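PDB 3M4A: putative Type I topoisomerase from Deinococcus radiodurans, which probably catalyses the ATP-independent breakage, passage and rejoining of one DNA strand, the reaction by which type IB topoisomerases relax supercoiled DNA. Local coordinates for residues L251-E257 and Y298-L304; W92-T96 and L332-R336; V133-R137 and S178-A182; K236-T240 and G287-C291; A60-A66 and Y77-F83. All coordinates share one frame; numbering follows the deposited sequence.

Overall arrangement
Interactions 1, 2 and 4 join helices of the large helical part of the protein: helix 235-254 serves interaction 4 with its start and interaction 1 with its far end, while Cys291 and Thr240 of interaction 4 touch Trp92, Leu95 and Leu332 of interaction 2. Interaction 3 is the most buried, joining a helix end to a sheet edge through a lysine, and it meets interaction 4 where Arg135 O accepts a bond from Arg239. Interactions 1 and 2 are partly buried and mainly apolar; interaction 4, though close to the chain's centre, is solvent-reached, with waters linking Arg239 and Tyr289. Interaction 5, in the N-terminal sheet, relies on backbone bonds and reaches interaction 2 through Phe83 and Arg94.

Interaction 1: residues L251-E257 and Y298-L304; sequences LAQQGTE and YLDGKVL
Leu251 and Tyr298 bring together the last turns of two helices, 235-254 and 292-299, the second of which ends in a Schellman motif with Gly301 supplying the positive phi. The hydrogen bond comes from Tyr298 OH, which donates to Gly255 O at 2.7 Å; Gly255, also at positive phi, ends the first helix. With CG anti to the backbone N (chi1 -176°), the tyrosine ring swings across to that carbonyl and lays one face against Leu251, whose CD2 stands 3.9 Å above its centroid in a CH-pi contact. Over the opposite face sits a water that accepts from Glu257 N and lies within bonding distance of Tyr298 O. A leucine in place of Tyr298 would probably leave Gly255 O without its hydroxyl donor and Leu251 CD2 without a ring to lie on. Small apolar groups complete the contact: Ala252 CB meets Val303 CB at 3.9 Å, and the methyl of Thr256, CG2, rests 3.6 Å from Gly301 C.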
# COMPACT_ATOMS: atom_id res chain seq x y z
N LEU A 251 1.96 15.29 12.39
CA LEU A 251 2.16 15.63 13.80
C LEU A 251 3.63 15.92 14.14
O LEU A 251 3.94 16.85 14.90
CB LEU A 251 1.58 14.51 14.68
CG LEU A 251 0.05 14.34 14.60
CD1 LEU A 251 -0.42 13.08 15.31
CD2 LEU A 251 -0.66 15.58 15.17
N ALA A 252 4.55 15.15 13.57
CA ALA A 252 5.98 15.37 13.81
C ALA A 252 6.40 16.75 13.30
O ALA A 252 7.19 17.47 13.94
CB ALA A 252 6.80 14.28 13.13
N GLN A 253 5.84 17.13 12.16
CA GLN A 253 6.19 18.40 11.53
C GLN A 253 5.55 19.59 12.23
O GLN A 253 6.21 20.62 12.44
CB GLN A 253 5.83 18.33 10.05
CG GLN A 253 6.78 17.40 9.35
CD GLN A 253 6.31 16.97 7.98
OE1 GLN A 253 5.50 17.64 7.33
NE2 GLN A 253 6.85 15.85 7.53
N GLN A 254 4.28 19.44 12.63
CA GLN A 254 3.60 20.50 13.39
C GLN A 254 4.31 20.70 14.72
O GLN A 254 4.58 21.84 15.13
CB GLN A 254 2.13 20.15 13.63
CG GLN A 254 1.28 20.05 12.36
CD GLN A 254 1.51 21.20 11.40
OE1 GLN A 254 1.30 22.37 11.75
NE2 GLN A 254 1.97 20.89 10.19
N GLY A 255 4.62 19.59 15.39
CA GLY A 255 5.36 19.62 16.64
C GLY A 255 4.41 19.47 17.81
O GLY A 255 3.21 19.75 17.70
N THR A 256 4.97 19.03 18.93
CA THR A 256 4.20 18.76 20.14
C THR A 256 3.76 20.06 20.81
O THR A 256 4.30 21.15 20.53
CB THR A 256 5.01 17.91 21.13
OG1 THR A 256 6.27 18.53 21.38
CG2 THR A 256 5.26 16.50 20.57
N GLU A 257 2.76 19.93 21.68
CA GLU A 257 2.18 21.06 22.39
C GLU A 257 2.39 20.84 23.88
O GLU A 257 2.42 19.70 24.33
CB GLU A 257 0.69 21.15 22.09
CG GLU A 257 0.36 21.66 20.68
CD GLU A 257 0.83 23.09 20.45
OE1 GLU A 257 1.00 23.84 21.45
OE2 GLU A 257 1.02 23.48 19.28
N TYR A 298 1.54 11.24 20.46
CA TYR A 298 1.54 12.69 20.34
C TYR A 298 1.11 13.36 21.64
O TYR A 298 1.72 14.33 22.08
CB TYR A 298 0.65 13.13 19.18
CG TYR A 298 0.69 14.62 18.96
CD1 TYR A 298 1.82 15.23 18.41
CD2 TYR A 298 -0.39 15.43 19.33
CE1 TYR A 298 1.87 16.59 18.22
CE2 TYR A 298 -0.36 16.80 19.13
CZ TYR A 298 0.77 17.38 18.58
OH TYR A 298 0.82 18.75 18.39
N LEU A 299 0.06 12.84 22.24
CA LEU A 299 -0.48 13.38 23.50
C LEU A 299 0.48 13.23 24.68
O LEU A 299 0.40 14.00 25.65
CB LEU A 299 -1.84 12.74 23.81
CG LEU A 299 -2.95 13.22 22.88
CD1 LEU A 299 -4.21 12.40 23.06
CD2 LEU A 299 -3.23 14.69 23.07
N ASP A 300 1.40 12.28 24.58
CA ASP A 300 2.48 12.10 25.54
C ASP A 300 3.79 12.79 25.11
O ASP A 300 4.84 12.56 25.71
CB ASP A 300 2.73 10.60 25.76
CG ASP A 300 1.66 9.95 26.64
OD1 ASP A 300 0.92 10.67 27.32
OD2 ASP A 300 1.58 8.71 26.65
N GLY A 301 3.72 13.62 24.06
CA GLY A 301 4.85 14.43 23.61
C GLY A 301 5.88 13.70 22.76
O GLY A 301 7.05 14.12 22.69
N LYS A 302 5.46 12.62 22.10
CA LYS A 302 6.36 11.81 21.30
C LYS A 302 5.89 11.76 19.85
O LYS A 302 4.71 11.60 19.60
CB LYS A 302 6.46 10.41 21.87
CG LYS A 302 7.06 10.37 23.29
CD LYS A 302 6.94 8.99 23.90
CE LYS A 302 7.69 8.91 25.24
NZ LYS A 302 6.89 8.16 26.23
N VAL A 303 6.83 11.89 18.93
CA VAL A 303 6.52 11.93 17.49
C VAL A 303 7.50 11.02 16.75
O VAL A 303 8.37 10.40 17.37
CB VAL A 303 6.57 13.36 16.93
CG1 VAL A 303 5.43 14.20 17.55
CG2 VAL A 303 7.93 14.01 17.21
N LEU A 304 7.37 10.92 15.42
CA LEU A 304 8.23 10.00 14.65
C LEU A 304 9.72 10.18 14.96
O LEU A 304 10.44 9.20 15.08
CB LEU A 304 8.02 10.18 13.15
CG LEU A 304 6.69 9.70 12.58
CD1 LEU A 304 6.61 10.05 11.08
CD2 LEU A 304 6.49 8.20 12.83
O HOH W 1 1.88 17.18 22.06
O HOH W 2 0.52 17.03 25.22

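Interaction 2: residues W92-T96 and L332-R336; sequences WQRLT and LESER
Trp92 lays its indole against Glu335 and Arg336 where helix 91-113 crosses helix 323-337, a helix-helix packing in which the short axes approach to 9.5 Å at -125°. The aliphatic part of Glu335 does the touching: CG sits over the five-membered ring of Trp92, 3.6 Å from its centroid, a CH-pi contact that lets a charged residue cover an aromatic face. Arg336 works at the far end of the indole, its CB 3.9 Å from Trp92 CZ3 and its guanidinium plane turned steeply against the ring. Beside them, Leu332 packs between Trp92 and Leu95, with CD1 3.8 Å from Leu95 CB and CD2 against Trp92 CB; a branched apolar chain suits this buried place because each methyl finds a different partner. Thr96, in one of its two conformers, slides past Leu332.

One shell out, the groups that set these positions appear. The carboxylate of Glu335 is held by a salt bridge to Arg297, which probably helps to keep its CG over the indole. Trp92 holds its CG between the backbone N and the carbonyl carbon (chi1 66°), which stands the indole up toward the second helix, and Gln93 CG lies 3.5 Å above the plane of the Trp92 ring on its other face.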
# COMPACT_ATOMS: atom_id res chain seq x y z
N TRP A 92 -2.92 -1.54 15.19
CA TRP A 92 -1.47 -1.43 15.36
C TRP A 92 -0.76 -2.76 15.08
O TRP A 92 0.34 -2.76 14.52
CB TRP A 92 -1.08 -0.86 16.73
CG TRP A 92 -1.40 -1.72 17.90
CD1 TRP A 92 -2.55 -1.70 18.63
CD2 TRP A 92 -0.58 -2.74 18.48
NE1 TRP A 92 -2.49 -2.63 19.63
CE2 TRP A 92 -1.29 -3.29 19.56
CE3 TRP A 92 0.70 -3.24 18.19
CZ2 TRP A 92 -0.79 -4.32 20.35
CZ3 TRP A 92 1.21 -4.27 18.99
CH2 TRP A 92 0.47 -4.78 20.06
N GLN A 93 -1.41 -3.87 15.42
CA GLN A 93 -0.86 -5.20 15.14
C GLN A 93 -0.82 -5.52 13.64
O GLN A 93 0.21 -5.97 13.12
CB GLN A 93 -1.68 -6.29 15.84
CG GLN A 93 -1.67 -6.19 17.34
CD GLN A 93 -2.58 -7.22 17.97
OE1 GLN A 93 -3.80 -7.14 17.85
NE2 GLN A 93 -2.00 -8.19 18.65
N ARG A 94 -1.93 -5.29 12.96
CA ARG A 94 -2.00 -5.53 11.52
C ARG A 94 -1.00 -4.64 10.77
O ARG A 94 -0.32 -5.11 9.85
CB ARG A 94 -3.40 -5.31 10.97
CG ARG A 94 -3.57 -5.85 9.55
CD ARG A 94 -4.97 -5.64 9.04
NE ARG A 94 -5.09 -5.92 7.61
CZ ARG A 94 -5.34 -7.13 7.10
NH1 ARG A 94 -5.52 -8.18 7.90
NH2 ARG A 94 -5.45 -7.28 5.79
N LEU A 95 -0.89 -3.37 11.17
CA LEU A 95 0.01 -2.43 10.48
C LEU A 95 1.49 -2.72 10.72
O LEU A 95 2.32 -2.51 9.83
CB LEU A 95 -0.30 -0.98 10.88
CG LEU A 95 -1.60 -0.37 10.35
CD1 LEU A 95 -1.65 1.12 10.64
CD2 LEU A 95 -1.76 -0.63 8.85
N THR A 96 1.84 -3.17 11.92
CA THR A 96 3.23 -3.55 12.18
C THR A 96 3.62 -4.70 11.27
O THR A 96 4.71 -4.72 10.71
CB THR A 96 3.42 -4.00 13.65
OG1 THR A 96 2.94 -2.97 14.52
CG2 THR A 96 4.88 -4.27 13.96
N LEU A 332 4.83 2.05 16.27
CA LEU A 332 3.79 1.05 16.47
C LEU A 332 4.29 -0.10 17.33
O LEU A 332 3.56 -0.62 18.18
CB LEU A 332 3.27 0.51 15.15
CG LEU A 332 2.52 1.54 14.29
CD1 LEU A 332 2.22 0.91 12.92
CD2 LEU A 332 1.23 2.05 14.96
N GLU A 333 5.54 -0.49 17.12
CA GLU A 333 6.16 -1.55 17.93
C GLU A 333 6.22 -1.20 19.43
O GLU A 333 6.21 -2.10 20.28
CB GLU A 333 7.53 -1.94 17.37
CG GLU A 333 7.41 -2.75 16.07
CD GLU A 333 8.74 -3.10 15.41
OE1 GLU A 333 9.72 -2.33 15.56
OE2 GLU A 333 8.77 -4.14 14.72
N SER A 334 6.25 0.09 19.77
CA SER A 334 6.27 0.48 21.19
C SER A 334 4.99 0.08 21.93
O SER A 334 5.01 -0.03 23.16
CB SER A 334 6.53 1.98 21.35
OG SER A 334 5.41 2.75 20.95
N GLU A 335 3.89 -0.12 21.21
CA GLU A 335 2.63 -0.52 21.84
C GLU A 335 2.74 -1.95 22.37
O GLU A 335 2.20 -2.27 23.44
CB GLU A 335 1.46 -0.39 20.85
CG GLU A 335 0.05 -0.64 21.46
CD GLU A 335 -0.46 0.47 22.38
OE1 GLU A 335 0.20 1.50 22.58
OE2 GLU A 335 -1.57 0.29 22.92
N ARG A 336 3.44 -2.81 21.64
CA ARG A 336 3.74 -4.17 22.09
C ARG A 336 4.57 -4.13 23.35
O ARG A 336 4.29 -4.86 24.31
CB ARG A 336 4.48 -4.95 21.00
CG ARG A 336 4.87 -6.37 21.38
CD ARG A 336 5.48 -7.12 20.21
NE ARG A 336 4.52 -7.27 19.12
CZ ARG A 336 3.52 -8.16 19.10
NH1 ARG A 336 3.33 -9.01 20.11
NH2 ARG A 336 2.71 -8.21 18.05

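Interaction 3: residues V133-R137 and S178-A182; sequences VARFR and SQHKA
The amine of Lys181 is gripped from several directions: NZ donates to Ala134 O at 3.1 Å, nearly in line with the C=O bond, is bonded at 2.7 Å to a water, and also bonds Asp277 O. Ala134 ends helix 120-134, and the positive phi of Arg135 just beyond it turns the chain away, leaving the carbonyl pointing at the lysine. Such a carbonyl would favour a positive group, and a lysine has the reach to bring one here from a strand.

Lower on the same side chain, Lys181 CD lies over the ring of Phe136, 3.5 Å from the centroid, so the methylenes take an aromatic face while the nitrogen passes beyond to the carbonyls; the bend at chi4 (-72°) turns the amine aside at the last step.

This joins the helix end to the outer strand, 178-183, of a three-stranded antiparallel sheet, and Phe169 on the central strand stacks edge-to-face with Phe136. Arg137 NH1 makes a weak bond to Gln179 OE1 at 2.9 Å, the oxygen lying at the edge of the guanidinium. The planes of the two groups stand 63° apart. Arg137 NH2 turns instead to Gly279 O and lies close to Arg239, with which Arg137 probably belongs to the arginine cluster of the type IB active site. A second water donates to Val133 O and Ala182 O.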
# COMPACT_ATOMS: atom_id res chain seq x y z
N VAL A 133 2.28 5.09 -2.30
CA VAL A 133 2.80 6.43 -2.01
C VAL A 133 1.73 7.51 -2.09
O VAL A 133 1.94 8.62 -1.58
CB VAL A 133 4.03 6.80 -2.91
CG1 VAL A 133 5.09 5.68 -2.88
CG2 VAL A 133 3.62 7.11 -4.34
N ALA A 134 0.59 7.23 -2.74
CA ALA A 134 -0.46 8.23 -2.90
C ALA A 134 -1.85 7.82 -2.40
O ALA A 134 -2.77 8.63 -2.46
CB ALA A 134 -0.54 8.68 -4.36
N ARG A 135 -1.99 6.59 -1.91
CA ARG A 135 -3.15 6.19 -1.08
C ARG A 135 -4.45 6.22 -1.90
O ARG A 135 -5.54 6.51 -1.38
CB ARG A 135 -3.22 7.06 0.17
CG ARG A 135 -1.99 6.92 1.06
CD ARG A 135 -1.85 8.04 2.09
NE ARG A 135 -1.68 9.36 1.49
CZ ARG A 135 -0.50 9.90 1.19
NH1 ARG A 135 0.63 9.25 1.41
NH2 ARG A 135 -0.46 11.11 0.65
N PHE A 136 -4.33 5.86 -3.18
CA PHE A 136 -5.51 5.68 -4.03
C PHE A 136 -6.38 4.50 -3.58
O PHE A 136 -5.88 3.52 -3.01
CB PHE A 136 -5.09 5.34 -5.45
CG PHE A 136 -4.64 6.51 -6.30
CD1 PHE A 136 -5.53 7.19 -7.13
CD2 PHE A 136 -3.29 6.87 -6.35
CE1 PHE A 136 -5.10 8.21 -7.95
CE2 PHE A 136 -2.85 7.88 -7.17
CZ PHE A 136 -3.74 8.57 -7.96
N ARG A 137 -7.67 4.60 -3.89
CA ARG A 137 -8.54 3.44 -3.98
C ARG A 137 -8.33 2.77 -5.33
O ARG A 137 -8.00 3.43 -6.31
CB ARG A 137 -10.00 3.87 -3.86
CG ARG A 137 -10.38 4.56 -2.57
CD ARG A 137 -11.82 5.00 -2.68
NE ARG A 137 -12.36 5.67 -1.51
CZ ARG A 137 -12.28 6.97 -1.27
NH1 ARG A 137 -11.64 7.79 -2.08
NH2 ARG A 137 -12.85 7.45 -0.18
N SER A 178 -13.84 15.83 -4.85
CA SER A 178 -12.76 16.27 -5.72
C SER A 178 -11.45 15.80 -5.09
O SER A 178 -11.11 16.21 -3.98
CB SER A 178 -12.77 17.78 -5.86
OG SER A 178 -11.80 18.22 -6.79
N GLN A 179 -10.72 14.93 -5.79
CA GLN A 179 -9.50 14.34 -5.27
C GLN A 179 -8.30 14.98 -5.96
O GLN A 179 -8.33 15.25 -7.16
CB GLN A 179 -9.42 12.83 -5.50
CG GLN A 179 -10.56 11.98 -4.92
CD GLN A 179 -10.26 11.40 -3.54
OE1 GLN A 179 -11.01 10.37 -3.19
NE2 GLN A 179 -9.39 11.87 -2.80
N HIS A 180 -7.25 15.23 -5.16
CA HIS A 180 -5.97 15.70 -5.65
C HIS A 180 -4.87 14.84 -5.04
O HIS A 180 -4.83 14.64 -3.83
CB HIS A 180 -5.80 17.17 -5.24
CG HIS A 180 -7.01 18.01 -5.54
ND1 HIS A 180 -7.21 18.62 -6.76
CD2 HIS A 180 -8.12 18.27 -4.81
CE1 HIS A 180 -8.37 19.26 -6.75
NE2 HIS A 180 -8.94 19.06 -5.58
N LYS A 181 -3.96 14.35 -5.88
CA LYS A 181 -2.86 13.53 -5.42
C LYS A 181 -1.64 13.90 -6.23
O LYS A 181 -1.76 14.39 -7.32
CB LYS A 181 -3.18 12.07 -5.64
CG LYS A 181 -4.44 11.66 -4.89
CD LYS A 181 -4.68 10.18 -4.92
CE LYS A 181 -5.85 9.80 -4.04
NZ LYS A 181 -5.57 9.89 -2.56
N ALA A 182 -0.46 13.68 -5.66
CA ALA A 182 0.78 14.04 -6.36
C ALA A 182 1.90 13.15 -5.91
O ALA A 182 1.93 12.68 -4.78
CB ALA A 182 1.14 15.50 -6.10
O HOH W 3 1.91 11.34 -2.33
O HOH W 4 -8.06 8.81 -2.13

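Interaction 4: residues K236-T240 and G287-C291; sequences KDFRT and GSYIC
Ser288 begins the contact with its carbonyl O, 3.7 Å from the Thr240 CG2 methyl, where the end of helix 282-289, widened into a pi-type turn, packs against the start of helix 235-254. Tyr289 follows and carries most of the contact. Its ring crosses Lys236 at about a right angle, with Lys236 NZ 3.3 Å from Tyr289 CE2, and Thr240 CG2 lies 3.8 Å from Tyr289 CD2. Arg239 comes obliquely, Arg239 CB 3.9 Å from Tyr289 CE2, while its guanidinium is linked to the hydroxyl by a water 3.0 Å from Arg239 NE and 2.7 Å from Tyr289 OH. Arg239 NH1 turns away to Arg135 O. Tyr289 beside Arg239, with Arg137 close by, is consistent with the tyrosine and arginines of a type IB active site, where in relatives the tyrosine attacks DNA. Thr244 OG1 bonds both Cys291 N and Thr240 O, tying the stretch after helix 282-289 to helix 235-254. Cys291 N-caps the next helix, and its SG lies 3.7 Å from Trp92 CB.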
# COMPACT_ATOMS: atom_id res chain seq x y z
N LYS A 236 -6.62 -2.07 0.60
CA LYS A 236 -7.08 -1.18 1.67
C LYS A 236 -5.99 -0.91 2.70
O LYS A 236 -5.95 0.16 3.32
CB LYS A 236 -8.31 -1.74 2.40
CG LYS A 236 -8.87 -0.77 3.43
CD LYS A 236 -10.21 -1.22 4.00
CE LYS A 236 -10.94 -0.06 4.65
NZ LYS A 236 -10.11 0.70 5.64
N ASP A 237 -5.12 -1.89 2.91
CA ASP A 237 -4.02 -1.72 3.85
C ASP A 237 -3.08 -0.58 3.45
O ASP A 237 -2.45 0.04 4.31
CB ASP A 237 -3.25 -3.03 4.05
CG ASP A 237 -4.06 -4.07 4.79
OD1 ASP A 237 -4.37 -3.83 5.98
OD2 ASP A 237 -4.39 -5.12 4.19
N PHE A 238 -2.99 -0.26 2.16
CA PHE A 238 -2.17 0.91 1.76
C PHE A 238 -2.79 2.22 2.26
O PHE A 238 -2.06 3.17 2.56
CB PHE A 238 -2.03 1.01 0.25
CG PHE A 238 -1.13 -0.04 -0.36
CD1 PHE A 238 0.22 -0.10 -0.04
CD2 PHE A 238 -1.64 -0.94 -1.29
CE1 PHE A 238 1.05 -1.05 -0.61
CE2 PHE A 238 -0.82 -1.90 -1.88
CZ PHE A 238 0.53 -1.95 -1.54
N ARG A 239 -4.12 2.26 2.37
CA ARG A 239 -4.80 3.47 2.82
C ARG A 239 -4.77 3.63 4.33
O ARG A 239 -4.58 4.73 4.83
CB ARG A 239 -6.22 3.54 2.26
CG ARG A 239 -6.20 3.99 0.81
CD ARG A 239 -7.52 3.75 0.10
NE ARG A 239 -8.64 4.45 0.74
CZ ARG A 239 -8.92 5.74 0.58
NH1 ARG A 239 -8.16 6.52 -0.18
NH2 ARG A 239 -9.99 6.26 1.18
N THR A 240 -4.90 2.53 5.07
CA THR A 240 -4.78 2.58 6.52
C THR A 240 -3.31 2.83 6.95
O THR A 240 -3.04 3.69 7.77
CB THR A 240 -5.32 1.30 7.19
OG1 THR A 240 -4.62 0.15 6.69
CG2 THR A 240 -6.82 1.13 6.92
N GLY A 287 -11.97 7.12 12.73
CA GLY A 287 -12.51 5.82 13.14
C GLY A 287 -11.90 4.58 12.51
O GLY A 287 -11.80 3.54 13.17
N SER A 288 -11.50 4.67 11.23
CA SER A 288 -11.11 3.49 10.46
C SER A 288 -9.71 3.53 9.82
O SER A 288 -9.20 2.48 9.41
CB SER A 288 -12.12 3.26 9.33
OG SER A 288 -13.40 2.93 9.86
N TYR A 289 -9.10 4.71 9.71
CA TYR A 289 -7.86 4.81 8.94
C TYR A 289 -6.63 5.11 9.80
O TYR A 289 -5.64 4.37 9.70
CB TYR A 289 -8.04 5.77 7.75
CG TYR A 289 -8.92 5.18 6.67
CD1 TYR A 289 -10.30 5.40 6.66
CD2 TYR A 289 -8.38 4.36 5.69
CE1 TYR A 289 -11.11 4.83 5.69
CE2 TYR A 289 -9.19 3.78 4.71
CZ TYR A 289 -10.55 4.02 4.71
OH TYR A 289 -11.33 3.45 3.72
N ILE A 290 -6.68 6.13 10.65
CA ILE A 290 -5.50 6.50 11.45
C ILE A 290 -5.43 5.64 12.70
O ILE A 290 -6.37 5.63 13.52
CB ILE A 290 -5.53 7.99 11.88
CG1 ILE A 290 -5.63 8.94 10.68
CG2 ILE A 290 -4.29 8.33 12.70
CD1 ILE A 290 -5.91 10.37 11.05
N CYS A 291 -4.33 4.91 12.87
CA CYS A 291 -4.14 4.11 14.09
C CYS A 291 -4.04 5.04 15.31
O CYS A 291 -3.22 5.94 15.34
CB CYS A 291 -2.90 3.22 13.95
SG CYS A 291 -2.56 2.27 15.43
O HOH W 5 -10.26 2.12 1.61
O HOH W 6 -13.01 4.83 1.60

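Interaction 5: residues A60-A66 and Y77-F83; sequences AENELQA and YRYHPDF
Gln65 and Ala66 both donate their backbone N to Arg78 O, at 2.9 and 3.0 Å, which makes this a classic beta bulge in the hairpin of strands 64-69 and 75-79. Arg78 N returns a nearly straight bond of 2.8 Å to Ala66 O, and two residues on, His80 N donates to Glu63 O at 3.0 Å from above its carbonyl plane. Gln65 NE2 bonds Asp59 O as well as Asn62 O, the latter in the carbonyl plane at 2.9 Å, and Asn62 ND2 bonds Ser57 OG. His80 ND1 accepts from Asp82 N within the ring plane, which helps to fix the imidazole's rotation; its CD2 edge faces Ala60 O, 3.1 Å away. A leucine in place of His80 would probably leave Asp82 N without its acceptor.

Leu64 CD1 lies 3.7 Å from Tyr79 CE1, and Glu63 CB sits over the Phe83 ring, 3.8 Å from its centroid, while the glutamate's carboxylate pairs with Arg97. The hairpin supplies two strands of the three-stranded N-terminal sheet, with Leu64 packed on helix 4-8, Gln65 on helix 41-45, and Phe83 O bonded to Arg94 of helix 91-113.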
# COMPACT_ATOMS: atom_id res chain seq x y z
N ALA A 60 4.28 -20.74 13.26
CA ALA A 60 2.83 -20.60 13.46
C ALA A 60 2.32 -19.17 13.27
O ALA A 60 1.12 -18.97 13.13
CB ALA A 60 2.43 -21.12 14.84
N GLU A 61 3.23 -18.20 13.26
CA GLU A 61 2.85 -16.78 13.26
C GLU A 61 2.72 -16.15 11.87
O GLU A 61 1.86 -15.29 11.67
CB GLU A 61 3.83 -15.95 14.11
CG GLU A 61 3.58 -16.03 15.61
CD GLU A 61 3.78 -17.43 16.18
OE1 GLU A 61 4.58 -18.20 15.62
OE2 GLU A 61 3.13 -17.76 17.20
N ASN A 62 3.55 -16.58 10.92
CA ASN A 62 3.55 -16.02 9.55
C ASN A 62 2.16 -15.85 8.93
O ASN A 62 1.38 -16.80 8.90
CB ASN A 62 4.39 -16.89 8.62
CG ASN A 62 5.88 -16.61 8.73
OD1 ASN A 62 6.30 -15.45 8.67
ND2 ASN A 62 6.68 -17.66 8.87
N GLU A 63 1.88 -14.65 8.43
CA GLU A 63 0.59 -14.35 7.79
C GLU A 63 0.33 -15.18 6.53
O GLU A 63 -0.82 -15.44 6.18
CB GLU A 63 0.46 -12.85 7.48
CG GLU A 63 1.48 -12.28 6.47
CD GLU A 63 2.75 -11.74 7.13
OE1 GLU A 63 3.02 -12.08 8.29
OE2 GLU A 63 3.48 -10.97 6.46
N LEU A 64 1.40 -15.56 5.83
CA LEU A 64 1.31 -16.50 4.70
C LEU A 64 1.77 -17.88 5.16
O LEU A 64 2.97 -18.11 5.35
CB LEU A 64 2.15 -16.02 3.51
CG LEU A 64 2.10 -16.92 2.26
CD1 LEU A 64 0.67 -17.26 1.87
CD2 LEU A 64 2.84 -16.28 1.10
N GLN A 65 0.81 -18.79 5.33
CA GLN A 65 1.07 -20.11 5.91
C GLN A 65 1.50 -21.16 4.89
O GLN A 65 2.29 -22.05 5.22
CB GLN A 65 -0.15 -20.58 6.70
CG GLN A 65 -0.27 -19.91 8.06
CD GLN A 65 0.71 -20.49 9.07
OE1 GLN A 65 0.66 -21.68 9.37
NE2 GLN A 65 1.62 -19.66 9.58
N ALA A 66 0.99 -21.06 3.66
CA ALA A 66 1.44 -21.94 2.57
C ALA A 66 1.15 -21.39 1.18
O ALA A 66 0.18 -20.64 1.00
CB ALA A 66 0.82 -23.33 2.73
N TYR A 77 -2.80 -19.91 -2.33
CA TYR A 77 -2.28 -19.57 -1.00
C TYR A 77 -3.21 -20.00 0.13
O TYR A 77 -4.43 -20.03 -0.03
CB TYR A 77 -2.05 -18.06 -0.89
CG TYR A 77 -1.24 -17.47 -2.01
CD1 TYR A 77 0.15 -17.47 -1.96
CD2 TYR A 77 -1.86 -16.92 -3.14
CE1 TYR A 77 0.91 -16.93 -3.00
CE2 TYR A 77 -1.11 -16.37 -4.18
CZ TYR A 77 0.27 -16.39 -4.10
OH TYR A 77 1.02 -15.86 -5.13
N ARG A 78 -2.61 -20.29 1.28
CA ARG A 78 -3.35 -20.43 2.53
C ARG A 78 -2.76 -19.50 3.59
O ARG A 78 -1.55 -19.41 3.75
CB ARG A 78 -3.34 -21.88 3.02
CG ARG A 78 -4.12 -22.85 2.12
CD ARG A 78 -5.60 -22.46 2.03
NE ARG A 78 -6.42 -23.45 1.33
CZ ARG A 78 -6.47 -23.62 0.01
NH1 ARG A 78 -5.73 -22.87 -0.81
NH2 ARG A 78 -7.27 -24.55 -0.50
N TYR A 79 -3.64 -18.81 4.31
CA TYR A 79 -3.24 -17.71 5.18
C TYR A 79 -3.47 -18.00 6.66
O TYR A 79 -4.22 -18.91 7.03
CB TYR A 79 -4.03 -16.46 4.81
CG TYR A 79 -3.82 -15.98 3.38
CD1 TYR A 79 -2.55 -15.71 2.89
CD2 TYR A 79 -4.91 -15.74 2.55
CE1 TYR A 79 -2.37 -15.25 1.59
CE2 TYR A 79 -4.74 -15.28 1.26
CZ TYR A 79 -3.47 -15.03 0.78
OH TYR A 79 -3.31 -14.57 -0.50
N HIS A 80 -2.82 -17.21 7.51
CA HIS A 80 -3.08 -17.22 8.94
C HIS A 80 -4.45 -16.60 9.17
O HIS A 80 -4.74 -15.54 8.62
CB HIS A 80 -2.00 -16.40 9.65
CG HIS A 80 -1.97 -16.58 11.14
ND1 HIS A 80 -3.03 -16.23 11.95
CD2 HIS A 80 -1.00 -17.04 11.96
CE1 HIS A 80 -2.71 -16.48 13.21
NE2 HIS A 80 -1.49 -16.97 13.24
N PRO A 81 -5.31 -17.25 9.99
CA PRO A 81 -6.70 -16.78 10.16
C PRO A 81 -6.84 -15.38 10.78
O PRO A 81 -7.83 -14.69 10.50
CB PRO A 81 -7.33 -17.84 11.06
CG PRO A 81 -6.18 -18.49 11.76
CD PRO A 81 -5.05 -18.47 10.79
N ASP A 82 -5.88 -14.97 11.60
CA ASP A 82 -5.90 -13.64 12.22
C ASP A 82 -5.78 -12.50 11.19
O ASP A 82 -6.10 -11.35 11.51
CB ASP A 82 -4.79 -13.51 13.26
CG ASP A 82 -5.12 -14.21 14.57
OD1 ASP A 82 -6.28 -14.65 14.74
OD2 ASP A 82 -4.22 -14.32 15.44
N PHE A 83 -5.33 -12.83 9.98
CA PHE A 83 -5.17 -11.83 8.92
C PHE A 83 -6.28 -11.88 7.86
O PHE A 83 -6.31 -11.05 6.96
CB PHE A 83 -3.78 -11.98 8.29
CG PHE A 83 -2.67 -11.58 9.21
CD1 PHE A 83 -2.17 -12.48 10.14
CD2 PHE A 83 -2.17 -10.28 9.19
CE1 PHE A 83 -1.16 -12.11 11.02
CE2 PHE A 83 -1.16 -9.90 10.06
CZ PHE A 83 -0.66 -10.81 10.98